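Local structure of CPI (Ascaris lumbricoides, 4IT7) at residues Gln39-Lys44 and Ala65-Arg70; Val59-Ile64 and Ile89-Ile94. The protein probably inhibits papain-type cysteine proteases in the manner of a cystatin. All blocks are in the same frame, centred on the assembly; numbering follows the deposited sequence.

Both contacts are antiparallel strand pairings in one cystatin sheet, and they share strand 56-70. Contact 1 joins the far end of that strand to the start of strand 38-51, whereas contact 2 pairs its middle with strand 88-97, its neighbour on the side away from 38-51. Their centres lie about 14 Å apart. Contact 2 sits near the core, about 5 Å from the centre of the chain, and contact 1 about 12 Å from it. Where they meet, Val43 N lies 2.7 Å from Leu63 O, a probable hydrogen bond at a classic beta bulge, and Ile64 CD1 packs 3.6 Å from Gln40 CB. Each contact also holds one half-cystine, Cys69 or Cys90.

Contact 1. Residues Gln39-Lys44 and Ala65-Arg70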
loop_
_atom_site.group_PDB
_atom_site.type_symbol
_atom_site.label_atom_id
_atom_site.label_comp_id
_atom_site.label_asym_id
_atom_site.label_seq_id
_atom_site.Cartn_x
_atom_site.Cartn_y
_atom_site.Cartn_z
ATOM N N GLN A 39 0.183 -3.494 -13.588
ATOM C CA GLN A 39 0.402 -3.643 -12.162
ATOM C C GLN A 39 1.500 -2.723 -11.692
ATOM O O GLN A 39 2.481 -2.492 -12.425
ATOM C CB GLN A 39 0.896 -5.049 -11.859
ATOM C CG GLN A 39 0.065 -6.092 -12.556
ATOM C CD GLN A 39 -0.668 -6.968 -11.583
ATOM O OE1 GLN A 39 -1.549 -6.512 -10.811
ATOM N NE2 GLN A 39 -0.315 -8.245 -11.604
ATOM N N GLN A 40 1.334 -2.234 -10.466
ATOM C CA GLN A 40 2.340 -1.445 -9.779
ATOM C C GLN A 40 2.968 -2.344 -8.709
ATOM O O GLN A 40 2.380 -3.339 -8.289
ATOM C CB GLN A 40 1.725 -0.194 -9.137
ATOM C CG GLN A 40 0.908 0.723 -10.052
ATOM C CD GLN A 40 1.692 1.125 -11.289
ATOM O OE1 GLN A 40 2.617 1.946 -11.223
ATOM N NE2 GLN A 40 1.337 0.525 -12.434
ATOM N N THR A 41 4.181 -1.998 -8.277
ATOM C CA THR A 41 4.831 -2.764 -7.265
ATOM C C THR A 41 5.343 -1.782 -6.237
ATOM O O THR A 41 5.455 -0.570 -6.522
ATOM C CB THR A 41 5.950 -3.658 -7.823
ATOM O OG1 THR A 41 6.395 -4.530 -6.787
ATOM C CG2 THR A 41 7.159 -2.855 -8.308
ATOM N N ILE A 42 5.582 -2.283 -5.034
ATOM C CA ILE A 42 6.100 -1.435 -3.970
ATOM C C ILE A 42 7.611 -1.395 -4.179
ATOM O O ILE A 42 8.266 -2.421 -4.262
ATOM C CB ILE A 42 5.757 -1.954 -2.555
ATOM C CG1 ILE A 42 4.261 -1.818 -2.216
ATOM C CG2 ILE A 42 6.510 -1.186 -1.468
ATOM C CD1 ILE A 42 3.849 -2.957 -1.268
ATOM N N VAL A 43 8.148 -0.195 -4.286
ATOM C CA VAL A 43 9.595 -0.005 -4.150
ATOM C C VAL A 43 9.995 -0.036 -2.664
ATOM O O VAL A 43 10.799 -0.882 -2.215
ATOM C CB VAL A 43 9.993 1.312 -4.846
ATOM C CG1 VAL A 43 11.488 1.601 -4.670
ATOM C CG2 VAL A 43 9.638 1.184 -6.320
ATOM N N LYS A 44 9.378 0.849 -1.880
ATOM C CA LYS A 44 9.584 0.790 -0.446
ATOM C C LYS A 44 8.431 1.391 0.361
ATOM O O LYS A 44 7.707 2.321 -0.081
ATOM C CB LYS A 44 10.899 1.492 -0.060
ATOM C CG LYS A 44 10.908 3.006 -0.284
ATOM C CD LYS A 44 12.065 3.665 0.456
ATOM C CE LYS A 44 13.313 2.783 0.407
ATOM N NZ LYS A 44 14.542 3.571 0.679
ATOM N N ALA A 65 6.171 1.648 -8.099
ATOM C CA ALA A 65 6.610 1.787 -9.496
ATOM C C ALA A 65 5.815 0.905 -10.434
ATOM O O ALA A 65 5.416 -0.168 -10.031
ATOM C CB ALA A 65 8.110 1.475 -9.639
ATOM N N PRO A 66 5.671 1.315 -11.732
ATOM C CA PRO A 66 5.008 0.423 -12.699
ATOM C C PRO A 66 5.850 -0.786 -12.962
ATOM O O PRO A 66 7.053 -0.736 -12.751
ATOM C CB PRO A 66 4.848 1.288 -13.945
ATOM C CG PRO A 66 5.910 2.334 -13.824
ATOM C CD PRO A 66 6.071 2.597 -12.353
ATOM N N THR A 67 5.216 -1.878 -13.356
ATOM C CA THR A 67 5.922 -3.107 -13.773
ATOM C C THR A 67 5.496 -3.333 -15.203
ATOM O O THR A 67 4.728 -2.524 -15.751
ATOM C CB THR A 67 5.522 -4.366 -12.946
ATOM O OG1 THR A 67 4.158 -4.732 -13.228
ATOM C CG2 THR A 67 5.728 -4.131 -11.401
ATOM N N SER A 68 5.938 -4.434 -15.810
ATOM C CA SER A 68 5.408 -4.770 -17.133
ATOM C C SER A 68 4.326 -5.863 -17.095
ATOM O O SER A 68 3.895 -6.385 -18.121
ATOM C CB SER A 68 6.540 -5.149 -18.062
ATOM O OG SER A 68 6.989 -6.430 -17.703
ATOM N N CYS A 69 3.878 -6.183 -15.909
ATOM C CA CYS A 69 2.820 -7.121 -15.724
ATOM C C CYS A 69 1.510 -6.427 -16.013
ATOM O O CYS A 69 1.140 -5.509 -15.343
ATOM C CB CYS A 69 2.884 -7.680 -14.311
ATOM S SG CYS A 69 4.223 -8.847 -14.029
ATOM N N ARG A 70 0.836 -6.867 -17.056
ATOM C CA ARG A 70 -0.409 -6.277 -17.430
ATOM C C ARG A 70 -1.449 -6.812 -16.517
ATOM O O ARG A 70 -1.400 -7.941 -16.150
ATOM C CB ARG A 70 -0.726 -6.536 -18.899
ATOM C CG ARG A 70 -1.940 -5.786 -19.395
ATOM C CD ARG A 70 -2.163 -5.768 -20.905
ATOM N NE ARG A 70 -2.311 -7.100 -21.487
ATOM C CZ ARG A 70 -1.348 -7.744 -22.136
ATOM N NH1 ARG A 70 -0.163 -7.194 -22.297
ATOM N NH2 ARG A 70 -1.568 -8.942 -22.613
#
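Thr67 sets its methyl against the side chain of Thr41, the two crossing at about a right angle, with CG2 of Thr67 3.6 Å from both CB and CG2 of Thr41. Its other branch, the hydroxyl, is turned to the backbone. OG1 stands between the backbone N and the carbonyl carbon (chi1 68°), and from there it donates to Gln39 O over 2.9 Å, arriving well above the carbonyl plane. Thr67 N donates to the same oxygen, so two donors of one residue grip it. OG1 in turn accepts from Cys69 N at 3.1 Å, an ST turn spanning the corner at Ser68, beyond which Cys69 O takes the N-H of Gln39 over 2.8 Å. Gln39 also lays CG against Cys69, 3.7 Å from its CB. This is the open end of the hairpin formed by strands 38-51 and 56-70 of the cystatin fold, and the disulfide from Cys69 to Cys79 ties the loop beyond it to the pairing. Further along, Thr41 and Ala65 form a hydrogen-bonded pair through both N-H···O bonds. At the neighbouring non-hydrogen-bonded pair, Gln40 bends at chi2 (-53°) and its amide folds back beside Pro66, OE1 lying 3.2 Å from Pro66 CA; NE2 is held by Phe38 O. Next to the classic bulge where Val43 and Lys44 both face Leu63, Val43 CG2 touches Ala65 CB at 3.7 Å.

Contact 2. Residues Val59-Ile64 and Ile89-Ile94; sequences VLELLI and ICTVAI
Leu62 and Val92 meet on the face of the sheet that the helix 17-33 covers, the long helix around which a cystatin sheet wraps; strands 56-70 and 88-97 are antiparallel neighbours in that sheet. Backbone bonds carry the pairing. Leu60 with Val92 and Leu62 with Cys90 are hydrogen-bonded pairs, each making two N-H···O bonds, and the shortest joins Leu60 N to Val92 O at 2.7 Å with an N-H···O angle of 171°. In the pairs that flank and separate them, CA-H···O contacts add weaker links: Ile89 CA lies 3.2 Å from Leu62 O, and Glu61 CA, in the middle pair, faces Cys90 O.

Apolar contacts on the helix side are made by branch tips. Leu62 CD1 comes obliquely against Val92 CG2 at 3.9 Å, and Leu62 also rests on Ala23 of the helix while Val92 meets Ala26. Strand 102-112 flanks Val92 as well, through Ile105 and Ile107.

The other face carries Val59, Glu61, Leu63, Ile89, Thr91 and Ala93. Val59 straddles two residues of the opposite strand: CG1, anti to the backbone N (chi1 174°), sits 3.8 Å from Thr91 CG2, while CG2 turns to Ala93 CB. Leu63 CD1 reaches Ile89 CG1 at 4.0 Å.

Glu61 and Thr91 run side by side on this face, pointing the same way. Glu61 CG lies 4.0 Å from Thr91 OG1, a van der Waals contact; the carboxylate is engaged elsewhere, its OE1 hydrogen-bonded to Ser47 OG.

Sulfur completes the set: Cys90 SG, disulfide-bonded to Cys110, receives the end of Ile64, whose CD1 lies 3.9 Å from it.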
loop_
_atom_site.group_PDB
_atom_site.type_symbol
_atom_site.label_atom_id
_atom_site.label_comp_id
_atom_site.label_asym_id
_atom_site.label_seq_id
_atom_site.Cartn_x
_atom_site.Cartn_y
_atom_site.Cartn_z
ATOM N N VAL A 59 -1.361 4.497 9.037
ATOM C CA VAL A 59 -1.199 5.289 7.814
ATOM C C VAL A 59 0.181 4.972 7.269
ATOM O O VAL A 59 1.198 5.050 7.994
ATOM C CB VAL A 59 -1.410 6.812 7.992
ATOM C CG1 VAL A 59 -1.066 7.549 6.679
ATOM C CG2 VAL A 59 -2.839 7.132 8.400
ATOM N N LEU A 60 0.188 4.546 6.012
ATOM C CA LEU A 60 1.402 4.165 5.326
ATOM C C LEU A 60 1.618 5.080 4.149
ATOM O O LEU A 60 0.655 5.536 3.524
ATOM C CB LEU A 60 1.348 2.696 4.815
ATOM C CG LEU A 60 0.898 1.564 5.735
ATOM C CD1 LEU A 60 0.738 0.283 4.941
ATOM C CD2 LEU A 60 1.889 1.366 6.877
ATOM N N GLU A 61 2.896 5.354 3.875
ATOM C CA GLU A 61 3.280 5.979 2.633
ATOM C C GLU A 61 4.089 4.953 1.914
ATOM O O GLU A 61 5.090 4.485 2.429
ATOM C CB GLU A 61 4.165 7.172 2.864
ATOM C CG GLU A 61 3.463 8.474 3.181
ATOM C CD GLU A 61 4.508 9.560 3.448
ATOM O OE1 GLU A 61 5.316 9.398 4.384
ATOM O OE2 GLU A 61 4.563 10.552 2.702
ATOM N N LEU A 62 3.644 4.629 0.701
ATOM C CA LEU A 62 4.268 3.631 -0.125
ATOM C C LEU A 62 4.844 4.315 -1.338
ATOM O O LEU A 62 4.179 5.146 -1.981
ATOM C CB LEU A 62 3.217 2.578 -0.569
ATOM C CG LEU A 62 2.466 1.862 0.586
ATOM C CD1 LEU A 62 1.382 0.926 0.059
ATOM C CD2 LEU A 62 3.415 1.068 1.453
ATOM N N LEU A 63 6.077 3.956 -1.663
ATOM C CA LEU A 63 6.673 4.382 -2.915
ATOM C C LEU A 63 6.463 3.234 -3.894
ATOM O O LEU A 63 6.955 2.104 -3.649
ATOM C CB LEU A 63 8.188 4.633 -2.724
ATOM C CG LEU A 63 8.958 4.949 -4.003
ATOM C CD1 LEU A 63 8.387 6.201 -4.656
ATOM C CD2 LEU A 63 10.471 5.069 -3.692
ATOM N N ILE A 64 5.756 3.495 -5.002
ATOM C CA ILE A 64 5.405 2.414 -5.917
ATOM C C ILE A 64 5.902 2.715 -7.331
ATOM O O ILE A 64 6.003 3.895 -7.714
ATOM C CB ILE A 64 3.867 2.077 -5.901
ATOM C CG1 ILE A 64 3.057 3.153 -6.634
ATOM C CG2 ILE A 64 3.346 1.900 -4.445
ATOM C CD1 ILE A 64 1.677 2.692 -7.060
ATOM N N ILE A 89 3.921 8.071 -4.976
ATOM C CA ILE A 89 3.776 7.947 -3.526
ATOM C C ILE A 89 2.291 7.975 -3.186
ATOM O O ILE A 89 1.541 8.917 -3.542
ATOM C CB ILE A 89 4.479 9.049 -2.740
ATOM C CG1 ILE A 89 5.972 9.015 -3.055
ATOM C CG2 ILE A 89 4.274 8.820 -1.234
ATOM C CD1 ILE A 89 6.693 10.276 -2.638
ATOM N N CYS A 90 1.874 6.906 -2.533
ATOM C CA CYS A 90 0.486 6.729 -2.182
ATOM C C CYS A 90 0.451 6.706 -0.669
ATOM O O CYS A 90 1.273 6.010 -0.051
ATOM C CB CYS A 90 -0.020 5.435 -2.779
ATOM S SG CYS A 90 0.112 5.311 -4.597
ATOM N N THR A 91 -0.425 7.557 -0.113
ATOM C CA THR A 91 -0.847 7.533 1.268
ATOM C C THR A 91 -2.085 6.605 1.391
ATOM O O THR A 91 -3.088 6.728 0.661
ATOM C CB THR A 91 -1.142 8.962 1.731
ATOM O OG1 THR A 91 0.031 9.742 1.519
ATOM C CG2 THR A 91 -1.512 9.014 3.219
ATOM N N VAL A 92 -1.954 5.632 2.278
ATOM C CA VAL A 92 -2.934 4.586 2.497
ATOM C C VAL A 92 -3.218 4.537 4.001
ATOM O O VAL A 92 -2.270 4.595 4.811
ATOM C CB VAL A 92 -2.408 3.194 2.086
ATOM C CG1 VAL A 92 -3.549 2.180 2.075
ATOM C CG2 VAL A 92 -1.750 3.230 0.717
ATOM N N ALA A 93 -4.509 4.468 4.356
ATOM C CA ALA A 93 -4.970 4.317 5.728
ATOM C C ALA A 93 -5.662 2.964 5.867
ATOM O O ALA A 93 -6.532 2.565 5.060
ATOM C CB ALA A 93 -5.882 5.467 6.131
ATOM N N ILE A 94 -5.198 2.202 6.847
ATOM C CA ILE A 94 -5.839 0.974 7.156
ATOM C C ILE A 94 -6.412 0.974 8.574
ATOM O O ILE A 94 -5.719 1.306 9.555
ATOM C CB ILE A 94 -5.018 -0.267 6.810
ATOM C CG1 ILE A 94 -5.091 -1.207 7.963
ATOM C CG2 ILE A 94 -3.605 0.054 6.297
ATOM C CD1 ILE A 94 -5.439 -2.598 7.494
#